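Long-range contacts in ethanolamine kinase Pv091845 (Plasmodium vivax, PDB 2QG7), which probably phosphorylates ethanolamine, the first of three steps by which the parasite makes phosphatidylethanolamine from it: residues E54-I59 with I89-Y93; A69-K74 with Y93-Y98; K194-Q199 with E386-F390; A203-K207 with S346-I350. All coordinates share one frame. Residue numbers count along the deposited sequence, not the author numbering.

Contact 1: residues E54-I59 with I89-Y93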
loop_
_atom_site.group_PDB
_atom_site.type_symbol
_atom_site.label_atom_id
_atom_site.label_comp_id
_atom_site.label_asym_id
_atom_site.label_seq_id
_atom_site.Cartn_x
_atom_site.Cartn_y
_atom_site.Cartn_z
ATOM N N GLU D 54 -30.467 3.711 -21.053
ATOM C CA GLU D 54 -31.050 4.726 -21.909
ATOM C C GLU D 54 -32.540 4.466 -22.213
ATOM O O GLU D 54 -33.338 5.417 -22.334
ATOM C CB GLU D 54 -30.258 4.815 -23.204
ATOM C CG GLU D 54 -30.671 5.992 -24.101
ATOM C CD GLU D 54 -29.998 5.982 -25.469
ATOM O OE1 GLU D 54 -30.563 6.634 -26.383
ATOM O OE2 GLU D 54 -28.916 5.346 -25.636
ATOM N N SER D 55 -32.905 3.182 -22.338
ATOM C CA SER D 55 -34.296 2.778 -22.540
ATOM C C SER D 55 -35.121 2.852 -21.250
ATOM O O SER D 55 -36.346 3.004 -21.317
ATOM C CB SER D 55 -34.368 1.365 -23.128
ATOM O OG SER D 55 -33.925 1.348 -24.495
ATOM N N ASN D 56 -34.468 2.727 -20.083
ATOM C CA ASN D 56 -35.143 3.018 -18.819
ATOM C C ASN D 56 -35.687 4.441 -18.815
ATOM O O ASN D 56 -36.819 4.681 -18.366
ATOM C CB ASN D 56 -34.225 2.832 -17.606
ATOM C CG ASN D 56 -33.829 1.377 -17.350
ATOM O OD1 ASN D 56 -32.860 1.125 -16.622
ATOM N ND2 ASN D 56 -34.574 0.417 -17.919
ATOM N N LEU D 57 -34.888 5.376 -19.333
ATOM C CA LEU D 57 -35.189 6.819 -19.248
ATOM C C LEU D 57 -35.871 7.405 -20.490
ATOM O O LEU D 57 -35.978 8.622 -20.646
ATOM C CB LEU D 57 -33.902 7.623 -18.915
ATOM C CG LEU D 57 -33.084 7.276 -17.661
ATOM C CD1 LEU D 57 -31.822 8.101 -17.587
ATOM C CD2 LEU D 57 -33.909 7.406 -16.357
ATOM N N ARG D 58 -36.350 6.533 -21.367
ATOM C CA ARG D 58 -36.906 6.956 -22.641
ATOM C C ARG D 58 -38.301 7.552 -22.458
ATOM O O ARG D 58 -39.152 6.984 -21.769
ATOM C CB ARG D 58 -36.918 5.768 -23.618
ATOM C CG ARG D 58 -36.774 6.178 -25.063
ATOM C CD ARG D 58 -36.049 5.124 -25.883
ATOM N NE ARG D 58 -35.289 5.762 -26.969
ATOM C CZ ARG D 58 -34.163 5.279 -27.492
ATOM N NH1 ARG D 58 -33.554 5.968 -28.457
ATOM N NH2 ARG D 58 -33.638 4.123 -27.059
ATOM N N ILE D 59 -38.523 8.708 -23.068
ATOM C CA ILE D 59 -39.843 9.330 -23.098
ATOM C C ILE D 59 -40.401 9.260 -24.543
ATOM O O ILE D 59 -39.826 9.835 -25.481
ATOM C CB ILE D 59 -39.807 10.788 -22.557
ATOM C CG1 ILE D 59 -39.430 10.792 -21.084
ATOM C CG2 ILE D 59 -41.171 11.492 -22.732
ATOM C CD1 ILE D 59 -39.126 12.159 -20.543
ATOM N N ILE D 89 -28.922 12.347 -19.900
ATOM C CA ILE D 89 -30.387 12.320 -20.059
ATOM C C ILE D 89 -31.057 12.437 -18.675
ATOM O O ILE D 89 -32.036 13.185 -18.505
ATOM C CB ILE D 89 -30.865 11.026 -20.772
ATOM C CG1 ILE D 89 -30.339 10.960 -22.209
ATOM C CG2 ILE D 89 -32.390 10.900 -20.746
ATOM C CD1 ILE D 89 -30.314 9.549 -22.805
ATOM N N TYR D 90 -30.517 11.701 -17.693
ATOM C CA TYR D 90 -30.984 11.791 -16.307
ATOM C C TYR D 90 -30.842 13.225 -15.800
ATOM O O TYR D 90 -31.727 13.754 -15.122
ATOM C CB TYR D 90 -30.247 10.792 -15.381
ATOM C CG TYR D 90 -30.965 10.593 -14.033
ATOM C CD1 TYR D 90 -32.099 9.770 -13.934
ATOM C CD2 TYR D 90 -30.535 11.262 -12.873
ATOM C CE1 TYR D 90 -32.777 9.602 -12.728
ATOM C CE2 TYR D 90 -31.198 11.092 -11.660
ATOM C CZ TYR D 90 -32.317 10.262 -11.591
ATOM O OH TYR D 90 -32.976 10.096 -10.387
ATOM N N CYS D 91 -29.726 13.841 -16.178
ATOM C CA CYS D 91 -29.428 15.237 -15.870
ATOM C C CYS D 91 -30.358 16.247 -16.512
ATOM O O CYS D 91 -30.651 17.277 -15.905
ATOM C CB CYS D 91 -27.980 15.557 -16.214
ATOM S SG CYS D 91 -26.874 14.826 -15.012
ATOM N N LYS D 92 -30.806 15.967 -17.733
ATOM C CA LYS D 92 -31.804 16.801 -18.403
ATOM C C LYS D 92 -33.109 16.823 -17.636
ATOM O O LYS D 92 -33.800 17.834 -17.640
ATOM C CB LYS D 92 -32.111 16.271 -19.806
ATOM C CG LYS D 92 -31.160 16.712 -20.893
ATOM C CD LYS D 92 -31.440 15.944 -22.182
ATOM C CE LYS D 92 -32.619 16.539 -22.932
ATOM N NZ LYS D 92 -32.778 15.884 -24.274
ATOM N N TYR D 93 -33.470 15.686 -17.037
ATOM C CA TYR D 93 -34.708 15.554 -16.263
ATOM C C TYR D 93 -34.596 16.202 -14.883
ATOM O O TYR D 93 -35.594 16.707 -14.346
ATOM C CB TYR D 93 -35.111 14.086 -16.091
ATOM C CG TYR D 93 -35.307 13.307 -17.366
ATOM C CD1 TYR D 93 -35.691 13.943 -18.556
ATOM C CD2 TYR D 93 -35.145 11.920 -17.377
ATOM C CE1 TYR D 93 -35.873 13.225 -19.737
ATOM C CE2 TYR D 93 -35.320 11.181 -18.556
ATOM C CZ TYR D 93 -35.684 11.844 -19.731
ATOM O OH TYR D 93 -35.877 11.122 -20.887
#

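Contact 2: residues A69-K74 with Y93-Y98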
loop_
_atom_site.group_PDB
_atom_site.type_symbol
_atom_site.label_atom_id
_atom_site.label_comp_id
_atom_site.label_asym_id
_atom_site.label_seq_id
_atom_site.Cartn_x
_atom_site.Cartn_y
_atom_site.Cartn_z
ATOM N N ALA D 69 -40.764 12.799 -16.886
ATOM C CA ALA D 69 -39.438 13.053 -16.323
ATOM C C ALA D 69 -39.520 13.011 -14.807
ATOM O O ALA D 69 -38.602 12.520 -14.137
ATOM C CB ALA D 69 -38.920 14.375 -16.778
ATOM N N LYS D 70 -40.646 13.507 -14.286
ATOM C CA LYS D 70 -40.961 13.457 -12.870
ATOM C C LYS D 70 -40.941 12.027 -12.329
ATOM O O LYS D 70 -40.169 11.747 -11.411
ATOM C CB LYS D 70 -42.301 14.138 -12.587
ATOM C CG LYS D 70 -42.652 14.280 -11.101
ATOM C CD LYS D 70 -44.074 14.785 -10.922
ATOM C CE LYS D 70 -44.168 16.329 -11.111
ATOM N NZ LYS D 70 -45.571 16.888 -10.980
ATOM N N GLU D 71 -41.759 11.128 -12.894
ATOM C CA GLU D 71 -41.809 9.720 -12.429
ATOM C C GLU D 71 -40.584 8.844 -12.769
ATOM O O GLU D 71 -40.330 7.832 -12.093
ATOM C CB GLU D 71 -43.134 9.019 -12.804
ATOM C CG GLU D 71 -43.531 9.128 -14.275
ATOM C CD GLU D 71 -44.944 8.628 -14.563
ATOM O OE1 GLU D 71 -45.794 9.483 -14.959
ATOM O OE2 GLU D 71 -45.208 7.393 -14.412
ATOM N N LEU D 72 -39.826 9.233 -13.791
ATOM C CA LEU D 72 -38.559 8.541 -14.122
ATOM C C LEU D 72 -37.440 8.890 -13.146
ATOM O O LEU D 72 -36.584 8.058 -12.869
ATOM C CB LEU D 72 -38.102 8.804 -15.578
ATOM C CG LEU D 72 -38.963 8.268 -16.747
ATOM C CD1 LEU D 72 -38.483 8.804 -18.113
ATOM C CD2 LEU D 72 -39.077 6.734 -16.717
ATOM N N LEU D 73 -37.465 10.118 -12.631
ATOM C CA LEU D 73 -36.505 10.573 -11.615
ATOM C C LEU D 73 -36.733 9.900 -10.281
ATOM O O LEU D 73 -35.785 9.684 -9.529
ATOM C CB LEU D 73 -36.556 12.090 -11.428
ATOM C CG LEU D 73 -35.871 12.938 -12.500
ATOM C CD1 LEU D 73 -36.297 14.401 -12.360
ATOM C CD2 LEU D 73 -34.388 12.809 -12.432
ATOM N N LYS D 74 -37.997 9.594 -9.997
ATOM C CA LYS D 74 -38.414 8.940 -8.754
ATOM C C LYS D 74 -38.196 7.434 -8.823
ATOM O O LYS D 74 -37.944 6.794 -7.802
ATOM C CB LYS D 74 -39.895 9.217 -8.473
ATOM C CG LYS D 74 -40.246 10.685 -8.309
ATOM C CD LYS D 74 -39.972 11.174 -6.868
ATOM C CE LYS D 74 -39.953 12.745 -6.902
ATOM N NZ LYS D 74 -39.650 13.204 -5.494
ATOM N N TYR D 93 -33.470 15.686 -17.037
ATOM C CA TYR D 93 -34.708 15.554 -16.263
ATOM C C TYR D 93 -34.596 16.202 -14.883
ATOM O O TYR D 93 -35.594 16.707 -14.346
ATOM C CB TYR D 93 -35.111 14.086 -16.091
ATOM C CG TYR D 93 -35.307 13.307 -17.366
ATOM C CD1 TYR D 93 -35.691 13.943 -18.556
ATOM C CD2 TYR D 93 -35.145 11.920 -17.377
ATOM C CE1 TYR D 93 -35.873 13.225 -19.737
ATOM C CE2 TYR D 93 -35.320 11.181 -18.556
ATOM C CZ TYR D 93 -35.684 11.844 -19.731
ATOM O OH TYR D 93 -35.877 11.122 -20.887
ATOM N N VAL D 94 -33.389 16.153 -14.306
ATOM C CA VAL D 94 -33.088 16.867 -13.067
ATOM C C VAL D 94 -33.361 18.340 -13.292
ATOM O O VAL D 94 -34.086 18.964 -12.508
ATOM C CB VAL D 94 -31.630 16.602 -12.548
ATOM C CG1 VAL D 94 -31.266 17.543 -11.411
ATOM C CG2 VAL D 94 -31.472 15.134 -12.068
ATOM N N MET D 95 -32.837 18.871 -14.389
ATOM C CA MET D 95 -33.035 20.275 -14.745
ATOM C C MET D 95 -34.475 20.625 -15.145
ATOM O O MET D 95 -34.924 21.770 -15.004
ATOM C CB MET D 95 -32.055 20.693 -15.868
ATOM C CG MET D 95 -30.551 20.721 -15.448
ATOM S SD MET D 95 -30.144 21.520 -13.854
ATOM C CE MET D 95 -30.728 23.259 -14.062
ATOM N N LEU D 96 -35.191 19.648 -15.677
ATOM C CA LEU D 96 -36.542 19.890 -16.149
ATOM C C LEU D 96 -37.552 19.933 -14.995
ATOM O O LEU D 96 -38.464 20.766 -15.001
ATOM C CB LEU D 96 -36.939 18.840 -17.207
ATOM C CG LEU D 96 -38.341 18.835 -17.852
ATOM C CD1 LEU D 96 -38.621 20.080 -18.727
ATOM C CD2 LEU D 96 -38.509 17.564 -18.650
ATOM N N HIS D 97 -37.391 19.032 -14.024
ATOM C CA HIS D 97 -38.320 18.902 -12.909
ATOM C C HIS D 97 -37.804 19.653 -11.681
ATOM O O HIS D 97 -38.442 20.605 -11.205
ATOM C CB HIS D 97 -38.565 17.414 -12.586
ATOM C CG HIS D 97 -39.466 17.187 -11.409
ATOM N ND1 HIS D 97 -39.143 16.327 -10.376
ATOM C CD2 HIS D 97 -40.674 17.722 -11.090
ATOM C CE1 HIS D 97 -40.110 16.335 -9.472
ATOM N NE2 HIS D 97 -41.052 17.172 -9.883
ATOM N N TYR D 98 -36.647 19.229 -11.175
ATOM C CA TYR D 98 -36.088 19.791 -9.939
ATOM C C TYR D 98 -35.624 21.254 -10.099
ATOM O O TYR D 98 -35.934 22.111 -9.259
ATOM C CB TYR D 98 -34.961 18.886 -9.403
ATOM C CG TYR D 98 -35.449 17.576 -8.838
ATOM C CD1 TYR D 98 -34.897 16.359 -9.266
ATOM C CD2 TYR D 98 -36.469 17.541 -7.856
ATOM C CE1 TYR D 98 -35.344 15.127 -8.742
ATOM C CE2 TYR D 98 -36.927 16.313 -7.316
ATOM C CZ TYR D 98 -36.364 15.107 -7.771
ATOM O OH TYR D 98 -36.803 13.895 -7.250
#

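Contact 3: residues K194-Q199 with E386-F390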
loop_
_atom_site.group_PDB
_atom_site.type_symbol
_atom_site.label_atom_id
_atom_site.label_comp_id
_atom_site.label_asym_id
_atom_site.label_seq_id
_atom_site.Cartn_x
_atom_site.Cartn_y
_atom_site.Cartn_z
ATOM N N LYS D 194 1.011 21.343 0.462
ATOM C CA LYS D 194 2.241 21.288 1.223
ATOM C C LYS D 194 3.060 22.559 0.987
ATOM O O LYS D 194 3.895 22.937 1.795
ATOM C CB LYS D 194 3.040 20.060 0.785
ATOM C CG LYS D 194 4.342 19.794 1.612
ATOM C CD LYS D 194 5.041 18.556 1.089
ATOM C CE LYS D 194 6.353 18.285 1.794
ATOM N NZ LYS D 194 6.129 17.855 3.213
ATOM N N ASN D 195 2.815 23.182 -0.158
ATOM C CA ASN D 195 3.442 24.433 -0.589
ATOM C C ASN D 195 3.057 25.623 0.321
ATOM O O ASN D 195 1.872 25.928 0.487
ATOM C CB ASN D 195 3.065 24.677 -2.060
ATOM C CG ASN D 195 3.636 25.946 -2.614
ATOM O OD1 ASN D 195 4.560 26.523 -2.039
ATOM N ND2 ASN D 195 3.082 26.401 -3.737
ATOM N N PRO D 196 4.066 26.240 0.974
ATOM C CA PRO D 196 3.900 27.358 1.947
ATOM C C PRO D 196 2.998 28.517 1.457
ATOM O O PRO D 196 2.332 29.166 2.249
ATOM C CB PRO D 196 5.349 27.835 2.173
ATOM C CG PRO D 196 6.162 26.553 2.027
ATOM C CD PRO D 196 5.492 25.845 0.843
ATOM N N LYS D 197 2.994 28.743 0.161
ATOM C CA LYS D 197 2.121 29.687 -0.505
ATOM C C LYS D 197 0.629 29.336 -0.304
ATOM O O LYS D 197 -0.198 30.222 -0.049
ATOM C CB LYS D 197 2.535 29.695 -1.985
ATOM C CG LYS D 197 1.533 30.277 -3.014
ATOM C CD LYS D 197 1.992 29.946 -4.482
ATOM C CE LYS D 197 0.879 30.386 -5.479
ATOM N NZ LYS D 197 1.174 30.053 -6.978
ATOM N N PHE D 198 0.278 28.055 -0.390
ATOM C CA PHE D 198 -1.117 27.623 -0.169
ATOM C C PHE D 198 -1.417 27.298 1.299
ATOM O O PHE D 198 -2.551 27.440 1.736
ATOM C CB PHE D 198 -1.491 26.431 -1.077
ATOM C CG PHE D 198 -1.466 26.753 -2.542
ATOM C CD1 PHE D 198 -0.402 26.331 -3.345
ATOM C CD2 PHE D 198 -2.492 27.498 -3.122
ATOM C CE1 PHE D 198 -0.376 26.625 -4.711
ATOM C CE2 PHE D 198 -2.464 27.829 -4.484
ATOM C CZ PHE D 198 -1.419 27.382 -5.279
ATOM N N GLN D 199 -0.406 26.849 2.047
ATOM C CA GLN D 199 -0.559 26.621 3.490
ATOM C C GLN D 199 -1.161 27.843 4.161
ATOM O O GLN D 199 -2.155 27.752 4.884
ATOM C CB GLN D 199 0.801 26.363 4.137
ATOM C CG GLN D 199 1.422 24.983 3.908
ATOM C CD GLN D 199 2.582 24.785 4.863
ATOM O OE1 GLN D 199 3.523 25.586 4.884
ATOM N NE2 GLN D 199 2.502 23.765 5.713
ATOM N N GLU D 386 7.103 22.920 9.342
ATOM C CA GLU D 386 5.978 23.048 8.421
ATOM C C GLU D 386 4.645 23.128 9.142
ATOM O O GLU D 386 3.739 23.826 8.688
ATOM C CB GLU D 386 5.971 21.910 7.436
ATOM C CG GLU D 386 7.100 21.921 6.471
ATOM C CD GLU D 386 7.072 20.712 5.549
ATOM O OE1 GLU D 386 6.012 20.411 4.926
ATOM O OE2 GLU D 386 8.137 20.060 5.445
ATOM N N GLU D 387 4.509 22.416 10.250
ATOM C CA GLU D 387 3.333 22.563 11.087
ATOM C C GLU D 387 3.213 24.004 11.645
ATOM O O GLU D 387 2.110 24.569 11.777
ATOM C CB GLU D 387 3.382 21.573 12.237
ATOM C CG GLU D 387 3.273 20.141 11.818
ATOM C CD GLU D 387 3.241 19.159 12.993
ATOM O OE1 GLU D 387 3.630 19.538 14.125
ATOM O OE2 GLU D 387 2.853 17.977 12.768
ATOM N N TYR D 388 4.372 24.571 11.991
ATOM C CA TYR D 388 4.492 25.919 12.513
ATOM C C TYR D 388 4.011 26.992 11.500
ATOM O O TYR D 388 3.188 27.865 11.838
ATOM C CB TYR D 388 5.958 26.147 12.911
ATOM C CG TYR D 388 6.215 27.401 13.693
ATOM C CD1 TYR D 388 6.101 27.408 15.083
ATOM C CD2 TYR D 388 6.575 28.592 13.031
ATOM C CE1 TYR D 388 6.344 28.558 15.807
ATOM C CE2 TYR D 388 6.802 29.765 13.754
ATOM C CZ TYR D 388 6.691 29.731 15.143
ATOM O OH TYR D 388 6.931 30.884 15.856
ATOM N N HIS D 389 4.536 26.925 10.276
ATOM C CA HIS D 389 4.160 27.852 9.246
ATOM C C HIS D 389 2.648 27.890 8.992
ATOM O O HIS D 389 2.109 28.939 8.733
ATOM C CB HIS D 389 4.951 27.593 7.953
ATOM C CG HIS D 389 4.765 28.662 6.908
ATOM N ND1 HIS D 389 3.885 28.534 5.855
ATOM C CD2 HIS D 389 5.312 29.900 6.783
ATOM C CE1 HIS D 389 3.916 29.630 5.112
ATOM N NE2 HIS D 389 4.779 30.472 5.647
ATOM N N PHE D 390 1.964 26.754 9.067
ATOM C CA PHE D 390 0.512 26.687 8.825
ATOM C C PHE D 390 -0.271 27.319 9.973
ATOM O O PHE D 390 -1.241 28.077 9.780
ATOM C CB PHE D 390 0.083 25.214 8.657
ATOM C CG PHE D 390 -1.398 25.013 8.341
ATOM C CD1 PHE D 390 -1.841 24.901 7.019
ATOM C CD2 PHE D 390 -2.344 24.872 9.363
ATOM C CE1 PHE D 390 -3.180 24.669 6.734
ATOM C CE2 PHE D 390 -3.702 24.660 9.067
ATOM C CZ PHE D 390 -4.121 24.557 7.766
#

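Contact 4: residues A203-K207 with S346-I350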
loop_
_atom_site.group_PDB
_atom_site.type_symbol
_atom_site.label_atom_id
_atom_site.label_comp_id
_atom_site.label_asym_id
_atom_site.label_seq_id
_atom_site.Cartn_x
_atom_site.Cartn_y
_atom_site.Cartn_z
ATOM N N ALA D 203 -4.994 27.790 5.705
ATOM C CA ALA D 203 -5.067 28.048 7.156
ATOM C C ALA D 203 -5.976 29.229 7.476
ATOM O O ALA D 203 -6.829 29.142 8.382
ATOM C CB ALA D 203 -3.681 28.298 7.691
ATOM N N LYS D 204 -5.827 30.320 6.710
ATOM C CA LYS D 204 -6.695 31.521 6.877
ATOM C C LYS D 204 -8.165 31.225 6.641
ATOM O O LYS D 204 -9.018 31.699 7.410
ATOM C CB LYS D 204 -6.278 32.658 5.952
ATOM C CG LYS D 204 -5.015 33.385 6.351
ATOM C CD LYS D 204 -4.830 34.517 5.373
ATOM C CE LYS D 204 -3.408 35.051 5.393
ATOM N NZ LYS D 204 -3.123 35.731 6.696
ATOM N N ASN D 205 -8.459 30.457 5.582
ATOM C CA ASN D 205 -9.836 30.015 5.280
ATOM C C ASN D 205 -10.369 29.028 6.291
ATOM O O ASN D 205 -11.555 29.008 6.607
ATOM C CB ASN D 205 -9.927 29.422 3.873
ATOM C CG ASN D 205 -11.350 29.424 3.339
ATOM O OD1 ASN D 205 -12.075 30.407 3.462
ATOM N ND2 ASN D 205 -11.756 28.321 2.752
ATOM N N LEU D 206 -9.470 28.211 6.821
ATOM C CA LEU D 206 -9.826 27.207 7.835
ATOM C C LEU D 206 -10.163 27.876 9.158
ATOM O O LEU D 206 -11.040 27.410 9.864
ATOM C CB LEU D 206 -8.718 26.124 7.987
ATOM C CG LEU D 206 -9.042 24.952 8.939
ATOM C CD1 LEU D 206 -10.154 24.054 8.387
ATOM C CD2 LEU D 206 -7.813 24.136 9.253
ATOM N N LYS D 207 -9.465 28.970 9.492
ATOM C CA LYS D 207 -9.813 29.768 10.675
ATOM C C LYS D 207 -11.190 30.428 10.536
ATOM O O LYS D 207 -11.997 30.380 11.482
ATOM C CB LYS D 207 -8.758 30.835 10.950
ATOM C CG LYS D 207 -8.287 30.813 12.398
ATOM C CD LYS D 207 -9.383 31.332 13.314
ATOM C CE LYS D 207 -9.158 30.912 14.734
ATOM N NZ LYS D 207 -7.961 31.659 15.228
ATOM N N SER D 346 -6.888 32.546 -4.821
ATOM C CA SER D 346 -7.942 32.640 -3.830
ATOM C C SER D 346 -8.436 31.221 -3.509
ATOM O O SER D 346 -8.830 30.496 -4.413
ATOM C CB SER D 346 -9.091 33.524 -4.348
ATOM O OG SER D 346 -10.183 33.535 -3.428
ATOM N N ILE D 347 -8.434 30.865 -2.224
ATOM C CA ILE D 347 -8.730 29.526 -1.767
ATOM C C ILE D 347 -10.110 29.391 -1.135
ATOM O O ILE D 347 -10.480 30.181 -0.288
ATOM C CB ILE D 347 -7.614 29.024 -0.757
ATOM C CG1 ILE D 347 -6.292 28.698 -1.504
ATOM C CG2 ILE D 347 -8.123 27.885 0.185
ATOM C CD1 ILE D 347 -6.380 27.613 -2.586
ATOM N N SER D 348 -10.865 28.369 -1.549
ATOM C CA SER D 348 -12.098 27.993 -0.875
ATOM C C SER D 348 -12.241 26.468 -0.787
ATOM O O SER D 348 -11.596 25.739 -1.518
ATOM C CB SER D 348 -13.304 28.621 -1.562
ATOM O OG SER D 348 -13.374 28.211 -2.900
ATOM N N PHE D 349 -13.078 26.005 0.135
ATOM C CA PHE D 349 -13.311 24.594 0.336
ATOM C C PHE D 349 -14.641 24.147 -0.269
ATOM O O PHE D 349 -15.594 24.913 -0.334
ATOM C CB PHE D 349 -13.266 24.242 1.838
ATOM C CG PHE D 349 -12.019 24.727 2.537
ATOM C CD1 PHE D 349 -10.792 24.752 1.882
ATOM C CD2 PHE D 349 -12.065 25.151 3.867
ATOM C CE1 PHE D 349 -9.655 25.221 2.534
ATOM C CE2 PHE D 349 -10.923 25.578 4.493
ATOM C CZ PHE D 349 -9.740 25.621 3.831
ATOM N N ILE D 350 -14.683 22.884 -0.681
ATOM C CA ILE D 350 -15.883 22.222 -1.236
ATOM C C ILE D 350 -16.093 20.902 -0.517
ATOM O O ILE D 350 -15.246 20.445 0.242
ATOM C CB ILE D 350 -15.793 21.952 -2.821
ATOM C CG1 ILE D 350 -14.550 21.117 -3.200
ATOM C CG2 ILE D 350 -15.866 23.245 -3.648
ATOM C CD1 ILE D 350 -14.694 20.344 -4.496
HETATM O O HOH W 1 -14.406 28.128 1.521
#

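Contact 1: residues E54-I59 with I89-Y93
The segment 54-59 is a turn that runs into an extended tail, laid against the flank of a regular helix. Glu54 to Asn56 have helical backbone angles, and a weak bond from Leu57 N to Glu54 O (3.4 Å) tightens the turn before the chain straightens at Arg58 and Ile59. Its closest backbone approach to 89-93 is at Leu57, whose CA lies 7.1 Å from Tyr90 CA. Leu57 also supplies most of the packing: its CB sits 4.0 Å from Ile89 CG2 and 3.8 Å from Tyr93 CE2, while its CD1 reaches to 3.8 Å from Tyr90 CB. The main-chain oxygen of the same residue accepts a short hydrogen bond from Tyr93 OH (2.5 Å to Leu57 O), so the buried phenol of Tyr93 is satisfied by a main-chain carbonyl of the turn. Ile59 CD1 touches the hydroxyl end of Tyr93, 3.4 Å from Tyr93 OH and 3.5 Å from Tyr93 CE1, and Glu54 adds an aliphatic touch of CG on Ile89 CD1 (3.8 Å). The hydroxyl of Tyr90 is hydrogen-bonded to Leu73 O and Asn176 OD1. Through Cys91, the helix 84-98 also touches Phe113 on strand 112-116. The arrangement is thus an N-terminal arm tied by one tyrosine to a helix that packs against the antiparallel sheet of a kinase-like N-terminal lobe.

Contact 2: residues A69-K74 with Y93-Y98
Leu73 drops as a knob into a hole formed by Tyr93, Val94, His97 and Tyr98. Its CD1 lies 3.8 Å from both His97 CB and Tyr98 CE1 and comes as close as 3.1 Å to Tyr93 O, while CD2 meets Val94 CG2 at 3.7 Å. The two helices cross steeply, at -116° with 9.4 Å between the axes of these short segments. They come nearest where Ala69 is small enough to let its CA within 5.4 Å of Tyr93 CA; its CB then touches Tyr93 CD1 and Leu96 CD2, each at 3.7 Å. Lysines border this apolar centre. Lys70 lays its CG over a face of the His97 ring, a CH-pi contact 3.8 Å from the centroid, and Lys74 NZ makes a weak hydrogen bond to Tyr98 OH (3.4 Å). Tyr98 also stacks on Phe174 of strand 170-174, linking the helix pair to the sheet. The chemistry implies cohesion through shape and apolar burial, with the lysines contributing mainly their methylenes.

Contact 3: residues K194-Q199 with E386-F390
Gln199 is the polar hub here, and both ends of its amide are used. OE1 accepts from His389 ND1 (3.1 Å), while NE2 donates to Glu386 O (3.2 Å) and is also hydrogen-bonded to Tyr371 OH. The carbonyl it reaches is in the first turn of helix 384-395 and also receives a weak bond from Phe390 N (3.4 Å to Glu386 O). Further out, Lys194 NZ forms a salt bridge with Glu386 OE1 (3.1 Å) and spends another hydrogen on Leu380 O. Asn195 holds the N-cap of the helix that begins with Pro196: its main-chain O accepts from Phe198 N (2.8 Å) and Gln199 N (2.9 Å), and its side-chain OD1 takes a weak capping bond from Lys197 N (3.5 Å). Proline suits the first helical turn, where its nitrogen has no proton to give. Pro196 also packs its CB on His389 CE1 (3.7 Å), and beside the polar network Phe390 CD1 rests 3.6 Å from Gln199 O. Phe390 continues inward onto Ile202 and Leu206. The contact is therefore a helix start pinned to a helix start, joining helices 196-210 and 384-395 within the largely helical C-terminal lobe of the choline/ethanolamine kinase fold.

Contact 4: residues A203-K207 with S346-I350
Strand 347-349, in the C-terminal lobe of this kinase-like fold, is the return strand that pairs antiparallel with strand 302-304, which directly follows the HxDxxxxN sequence that begins at His294 and ends at Asn301 and matches the phosphotransferase (Brenner) motif of the family. Helix 203-207 lies across it, its axis 8.4 Å away at closest and inclined by 47°. Two residues, Asn205 and Phe349, supply most of the buried surface. Both direct their CA-to-CB bonds at the opposing segment, and the amide of Asn205 rests over a face of the Phe349 ring, with ND2 3.4 Å from CE2. Leu206 follows with a smaller share: its CB is 4.2 Å from Phe349 CE2, and its backbone N stands 3.8 Å from that same carbon. The ring of Phe349 is enclosed further by Leu297 and Ile302, so it fills the gap between helix and hairpin. Ile350, the next residue, offers its carbonyl to His294, which places the contact right behind the putative catalytic loop. Ser346, Ser348 and Ile350 form backbone hydrogen bonds with Thr305, Ile303 and Asn301, while Phe349 N points to the helix side. There one water joins the segments, accepting from Asn205 ND2 and from Phe349 N, each at 2.9 Å.

How the contacts relate
The four contacts form two well-separated pairs within the chain. Contacts 1 and 2 share Tyr93 and helix 84-98; their centres are 9 Å apart, and Tyr90 OH of contact 1 meets Leu73 O of contact 2 at 3.0 Å. Contacts 3 and 4 share helix 196-210, with centres 13 Å apart, and touch where Phe390 O lies 3.2 Å from Ala203 CB; along the chain, contact 4 is nested inside the loop that contact 3 closes. Between the pairs, the centres of contacts 1 and 3 are about 47 Å apart, on opposite sides of the chain's centre. Contact 4 adjoins the presumed catalytic loop through His294 and Asn301.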